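Local coordinates for plasma serine protease inhibitor (Homo sapiens, PDB 3DY0), which inhibits serine proteases irreversibly in body fluids and secretions in a heparin-dependent way, with haemostatic roles in blood plasma, at residues 47-52 against 294-299; 52-57 against 286-291. All blocks are in the same frame, centred on the assembly; numbering follows the deposited sequence. Where two conformers were deposited one is given.

Interaction 1. Residues 47-52 against 294-299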
loop_
_atom_site.group_PDB
_atom_site.type_symbol
_atom_site.label_atom_id
_atom_site.label_comp_id
_atom_site.label_asym_id
_atom_site.label_seq_id
_atom_site.Cartn_x
_atom_site.Cartn_y
_atom_site.Cartn_z
ATOM N N ALA A 47 -16.117 -9.651 11.713
ATOM C CA ALA A 47 -16.287 -8.678 12.784
ATOM C C ALA A 47 -17.766 -8.415 13.028
ATOM O O ALA A 47 -18.600 -8.634 12.149
ATOM C CB ALA A 47 -15.582 -7.377 12.427
ATOM N N GLY A 48 -18.088 -7.942 14.226
ATOM C CA GLY A 48 -19.470 -7.645 14.547
ATOM C C GLY A 48 -19.614 -6.332 15.290
ATOM O O GLY A 48 -18.619 -5.717 15.666
ATOM N N SER A 49 -20.858 -5.905 15.487
ATOM C CA SER A 49 -21.187 -4.672 16.200
ATOM C C SER A 49 -20.265 -3.469 15.959
ATOM O O SER A 49 -19.960 -3.133 14.817
ATOM C CB SER A 49 -21.301 -4.958 17.703
ATOM O OG SER A 49 -20.136 -5.583 18.212
ATOM N N SER A 50 -19.835 -2.825 17.040
ATOM C CA SER A 50 -18.968 -1.653 16.940
ATOM C C SER A 50 -17.631 -1.935 16.263
ATOM O O SER A 50 -17.080 -1.066 15.586
ATOM C CB SER A 50 -18.718 -1.058 18.329
ATOM O OG SER A 50 -19.888 -0.444 18.840
ATOM N N THR A 51 -17.108 -3.143 16.449
ATOM C CA THR A 51 -15.826 -3.513 15.848
ATOM C C THR A 51 -15.905 -3.457 14.326
ATOM O O THR A 51 -15.009 -2.928 13.662
ATOM C CB THR A 51 -15.396 -4.926 16.288
ATOM O OG1 THR A 51 -15.159 -4.926 17.700
ATOM C CG2 THR A 51 -14.120 -5.349 15.570
ATOM N N LYS A 52 -16.982 -4.006 13.776
ATOM C CA LYS A 52 -17.186 -4.004 12.331
ATOM C C LYS A 52 -17.516 -2.595 11.839
ATOM O O LYS A 52 -17.042 -2.165 10.781
ATOM C CB LYS A 52 -18.319 -4.970 11.977
ATOM C CG LYS A 52 -18.643 -5.056 10.500
ATOM C CD LYS A 52 -19.801 -6.017 10.296
ATOM C CE LYS A 52 -20.167 -6.148 8.841
ATOM N NZ LYS A 52 -21.261 -7.140 8.662
ATOM N N HIS A 294 -12.056 -6.075 23.871
ATOM C CA HIS A 294 -13.477 -5.862 23.614
ATOM C C HIS A 294 -13.792 -6.019 22.135
ATOM O O HIS A 294 -14.858 -5.627 21.662
ATOM C CB HIS A 294 -13.914 -4.478 24.094
ATOM C CG HIS A 294 -14.269 -4.435 25.547
ATOM N ND1 HIS A 294 -13.396 -4.834 26.536
ATOM C CD2 HIS A 294 -15.406 -4.061 26.177
ATOM C CE1 HIS A 294 -13.984 -4.710 27.714
ATOM N NE2 HIS A 294 -15.204 -4.243 27.523
ATOM N N ALA A 295 -12.849 -6.594 21.403
ATOM C CA ALA A 295 -13.039 -6.820 19.980
ATOM C C ALA A 295 -14.188 -7.797 19.783
ATOM O O ALA A 295 -14.316 -8.770 20.530
ATOM C CB ALA A 295 -11.772 -7.399 19.373
ATOM N N ASP A 296 -15.034 -7.526 18.797
ATOM C CA ASP A 296 -16.129 -8.429 18.478
ATOM C C ASP A 296 -15.714 -9.108 17.178
ATOM O O ASP A 296 -15.886 -8.550 16.091
ATOM C CB ASP A 296 -17.442 -7.670 18.272
ATOM C CG ASP A 296 -18.602 -8.592 17.911
ATOM O OD1 ASP A 296 -18.365 -9.802 17.695
ATOM O OD2 ASP A 296 -19.749 -8.106 17.833
ATOM N N LEU A 297 -15.133 -10.297 17.300
ATOM C CA LEU A 297 -14.696 -11.061 16.139
ATOM C C LEU A 297 -15.428 -12.398 16.133
ATOM O O LEU A 297 -14.867 -13.430 15.771
ATOM C CB LEU A 297 -13.180 -11.280 16.188
ATOM C CG LEU A 297 -12.356 -10.014 15.931
ATOM C CD1 LEU A 297 -10.896 -10.262 16.260
ATOM C CD2 LEU A 297 -12.531 -9.589 14.476
ATOM N N SER A 298 -16.694 -12.349 16.538
ATOM C CA SER A 298 -17.549 -13.526 16.600
ATOM C C SER A 298 -17.720 -14.185 15.237
ATOM O O SER A 298 -18.070 -15.361 15.149
ATOM C CB SER A 298 -18.920 -13.138 17.163
ATOM O OG SER A 298 -19.476 -12.055 16.434
ATOM N N GLY A 299 -17.469 -13.427 14.175
ATOM C CA GLY A 299 -17.604 -13.972 12.837
ATOM C C GLY A 299 -16.444 -14.855 12.410
ATOM O O GLY A 299 -16.598 -15.696 11.528
HETATM O O HOH W 1 -16.432 -3.921 19.676
#

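Interaction 2. Residues 52-57 against 286-291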
loop_
_atom_site.group_PDB
_atom_site.type_symbol
_atom_site.label_atom_id
_atom_site.label_comp_id
_atom_site.label_asym_id
_atom_site.label_seq_id
_atom_site.Cartn_x
_atom_site.Cartn_y
_atom_site.Cartn_z
ATOM N N LYS A 52 -16.982 -4.006 13.776
ATOM C CA LYS A 52 -17.186 -4.004 12.331
ATOM C C LYS A 52 -17.516 -2.595 11.839
ATOM O O LYS A 52 -17.042 -2.165 10.781
ATOM C CB LYS A 52 -18.319 -4.970 11.977
ATOM C CG LYS A 52 -18.643 -5.056 10.500
ATOM C CD LYS A 52 -19.801 -6.017 10.296
ATOM C CE LYS A 52 -20.167 -6.148 8.841
ATOM N NZ LYS A 52 -21.261 -7.140 8.662
ATOM N N MET A 53 -18.325 -1.876 12.610
ATOM C CA MET A 53 -18.711 -0.516 12.251
ATOM C C MET A 53 -17.489 0.370 12.032
ATOM O O MET A 53 -17.387 1.068 11.023
ATOM C CB MET A 53 -19.587 0.096 13.349
ATOM C CG MET A 53 -20.952 -0.551 13.504
ATOM S SD MET A 53 -21.916 0.235 14.817
ATOM C CE MET A 53 -22.601 1.638 13.939
ATOM N N GLN A 54 -16.563 0.340 12.984
ATOM C CA GLN A 54 -15.357 1.154 12.884
ATOM C C GLN A 54 -14.554 0.817 11.642
ATOM O O GLN A 54 -14.024 1.708 10.981
ATOM C CB GLN A 54 -14.471 0.967 14.111
ATOM C CG GLN A 54 -15.122 1.364 15.420
ATOM C CD GLN A 54 -14.173 1.213 16.588
ATOM O OE1 GLN A 54 -13.232 0.426 16.530
ATOM N NE2 GLN A 54 -14.420 1.961 17.661
ATOM N N ILE A 55 -14.457 -0.469 11.323
ATOM C CA ILE A 55 -13.693 -0.872 10.146
ATOM C C ILE A 55 -14.328 -0.357 8.858
ATOM O O ILE A 55 -13.638 0.194 7.999
ATOM C CB ILE A 55 -13.541 -2.404 10.067
ATOM C CG1 ILE A 55 -12.717 -2.907 11.254
ATOM C CG2 ILE A 55 -12.850 -2.793 8.758
ATOM C CD1 ILE A 55 -12.688 -4.416 11.388
ATOM N N LEU A 56 -15.640 -0.522 8.718
ATOM C CA LEU A 56 -16.303 -0.052 7.505
ATOM C C LEU A 56 -16.252 1.469 7.385
ATOM O O LEU A 56 -16.023 2.004 6.300
ATOM C CB LEU A 56 -17.755 -0.541 7.465
ATOM C CG LEU A 56 -17.943 -2.061 7.442
ATOM C CD1 LEU A 56 -19.425 -2.381 7.300
ATOM C CD2 LEU A 56 -17.164 -2.665 6.284
ATOM N N GLU A 57 -16.462 2.171 8.496
ATOM C CA GLU A 57 -16.417 3.626 8.462
ATOM C C GLU A 57 -14.995 4.097 8.175
ATOM O O GLU A 57 -14.794 5.088 7.474
ATOM C CB GLU A 57 -16.911 4.213 9.787
ATOM C CG GLU A 57 -18.385 3.953 10.058
ATOM C CD GLU A 57 -18.915 4.742 11.242
ATOM O OE1 GLU A 57 -20.086 4.529 11.620
ATOM O OE2 GLU A 57 -18.165 5.579 11.791
ATOM N N GLY A 286 -10.101 5.819 13.538
ATOM C CA GLY A 286 -11.272 5.325 14.240
ATOM C C GLY A 286 -11.382 3.815 14.340
ATOM O O GLY A 286 -12.377 3.302 14.854
ATOM N N ILE A 287 -10.380 3.096 13.848
ATOM C CA ILE A 287 -10.397 1.636 13.906
ATOM C C ILE A 287 -9.573 1.233 15.121
ATOM O O ILE A 287 -8.343 1.172 15.060
ATOM C CB ILE A 287 -9.788 1.025 12.630
ATOM C CG1 ILE A 287 -10.595 1.488 11.415
ATOM C CG2 ILE A 287 -9.797 -0.495 12.721
ATOM C CD1 ILE A 287 -10.002 1.084 10.079
ATOM N N SER A 288 -10.257 0.938 16.223
ATOM C CA SER A 288 -9.564 0.603 17.461
ATOM C C SER A 288 -10.033 -0.640 18.216
ATOM O O SER A 288 -9.214 -1.398 18.728
ATOM C CB SER A 288 -9.635 1.804 18.409
ATOM O OG SER A 288 -10.978 2.054 18.804
ATOM N N ASN A 289 -11.340 -0.850 18.287
ATOM C CA ASN A 289 -11.877 -1.985 19.037
ATOM C C ASN A 289 -11.320 -3.355 18.678
ATOM O O ASN A 289 -11.096 -4.194 19.552
ATOM C CB ASN A 289 -13.402 -2.004 18.917
ATOM C CG ASN A 289 -14.064 -0.923 19.745
ATOM O OD1 ASN A 289 -13.550 0.194 19.863
ATOM N ND2 ASN A 289 -15.219 -1.245 20.319
ATOM N N VAL A 290 -11.080 -3.584 17.393
ATOM C CA VAL A 290 -10.579 -4.871 16.942
ATOM C C VAL A 290 -9.228 -5.264 17.555
ATOM O O VAL A 290 -8.863 -6.443 17.570
ATOM C CB VAL A 290 -10.492 -4.888 15.393
ATOM C CG1 VAL A 290 -9.342 -4.009 14.922
ATOM C CG2 VAL A 290 -10.356 -6.313 14.885
ATOM N N PHE A 291 -8.503 -4.283 18.088
ATOM C CA PHE A 291 -7.195 -4.530 18.696
ATOM C C PHE A 291 -7.272 -4.633 20.213
ATOM O O PHE A 291 -6.239 -4.690 20.884
ATOM C CB PHE A 291 -6.227 -3.394 18.342
ATOM C CG PHE A 291 -6.078 -3.157 16.867
ATOM C CD1 PHE A 291 -5.522 -4.131 16.045
ATOM C CD2 PHE A 291 -6.495 -1.954 16.299
ATOM C CE1 PHE A 291 -5.383 -3.914 14.676
ATOM C CE2 PHE A 291 -6.360 -1.728 14.923
ATOM C CZ PHE A 291 -5.804 -2.711 14.117
HETATM O O HOH W 2 -12.539 -2.004 15.249
#

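Interaction 1. Residues 47-52 against 294-299
Asp296 does most of the work here, meeting 47-52 through both its backbone and its carboxylate. Its N-H reaches Thr51 OG1 in a fairly straight bond, N to OG1 2.8 Å with 159° at the hydrogen. Its carbonyl O takes the N-H of Gly48, N to O 2.9 Å, but the donor stands 39° above the carbonyl plane, off the lone pairs; the CA-H of Ala47 touches the same oxygen. With CG anti to the backbone N (chi1 179°), the carboxylate swings over the backbone of Gly48, where no side chain stands in the way and Asp296 CG comes to 3.6 Å from Gly48 CA. Asp296 OD2 then receives the hydroxyl of Ser49 on its anti lone pair, OG to OD2 2.6 Å, a short bond.

The other carboxylate oxygen turns back on its own chain. Asp296 OD1 accepts from Ser298 OG at 2.8 Å, on the syn lone pair, and from Ser298 N, nearly along the C-O axis. Both carboxylate oxygens are thus engaged, which fixes the group's rotation. Farther out, a water links Thr51 OG1 to the carbonyl O of His294, and Leu297 CD2 lies 4.3 Å from Ala47 CB on the apolar flank, with Ile306 also against Leu297.

The bond from Ser298 N to Asp296 OD1 makes an Asx turn, which shapes the Asp-Leu-Ser-Gly segment leading toward strand 307-319 of the serpin fold, while the bonds to Gly48, Ser49 and Thr51 join that segment to the beginning of helix 49-58.

Interaction 2. Residues 52-57 against 286-291
Gln54 leaves its helix with CG anti to the carbonyl carbon (chi1 -61°) and is fully extended beyond, so the chain runs straight out at 286-291 and delivers its amide to the backbone there. On the way it lies along the carbonyl of Gly286, with Gln54 CB 3.2 Å from Gly286 O. At the tip, Gln54 OE1 collects two consecutive N-H groups. Asn289 N arrives in the amide plane on a lone pair, 2.9 Å from Gln54 OE1, while Ser288 N comes from above that plane at 3.0 Å from the same oxygen. A water adds a third donor and carries the link on to Val290 N. The other half of the amide bonds only weakly: Gln54 NE2 to Asn289 OD1 is 3.0 Å with 129° at the hydrogen. Asn289, its CG also anti to the carbonyl carbon, crosses Gln54 at about a right angle, and the two amide planes stand 76° apart.

On the inner side, Ile55 and Ile287 have the same rotamer and cross nearly perpendicularly, touching through Ile55 CG1 and Ile287 CG2 at 4.1 Å. Ile287 CG1 rests against Gln54 O at 3.5 Å. Helix 33-45 lies beside both isoleucines, through Leu43 and Ser44 at Ile55 and Leu40 at Ile287.

A single side-chain oxygen therefore accepts the N-H groups of Ser288 and Asn289 directly, and holds the water that accepts that of Val290, at the entry to the 289-291 3-10 turn. This fixes which end of the Gln54 amide is oxygen, and the converging N-H groups would probably polarise its carbonyl.

In the fold
Both contacts seat successive parts of the loop between strands 259-277 and 307-319 on helix 49-58, and their centres are 8 Å apart. Thr51, one turn before Gln54, bridges them: Thr51 CG2 packs on Val290 CB at 3.7 Å, while Thr51 OG1 lies 3.6 Å from Asn289 CB. On the loop's own side, Ala295 CB sits 3.3 Å from Asn289 O. Lys52, common to both ranges, turns elsewhere and makes a salt bridge with Glu68 of helix 65-81. The centre of interaction 2 lies nearer the chain centre, about 18 Å away against about 24 Å for interaction 1. The glycan site seen in this heparin-bound structure, at Asn213, Lys249 and Lys253, is in a different part of the molecule.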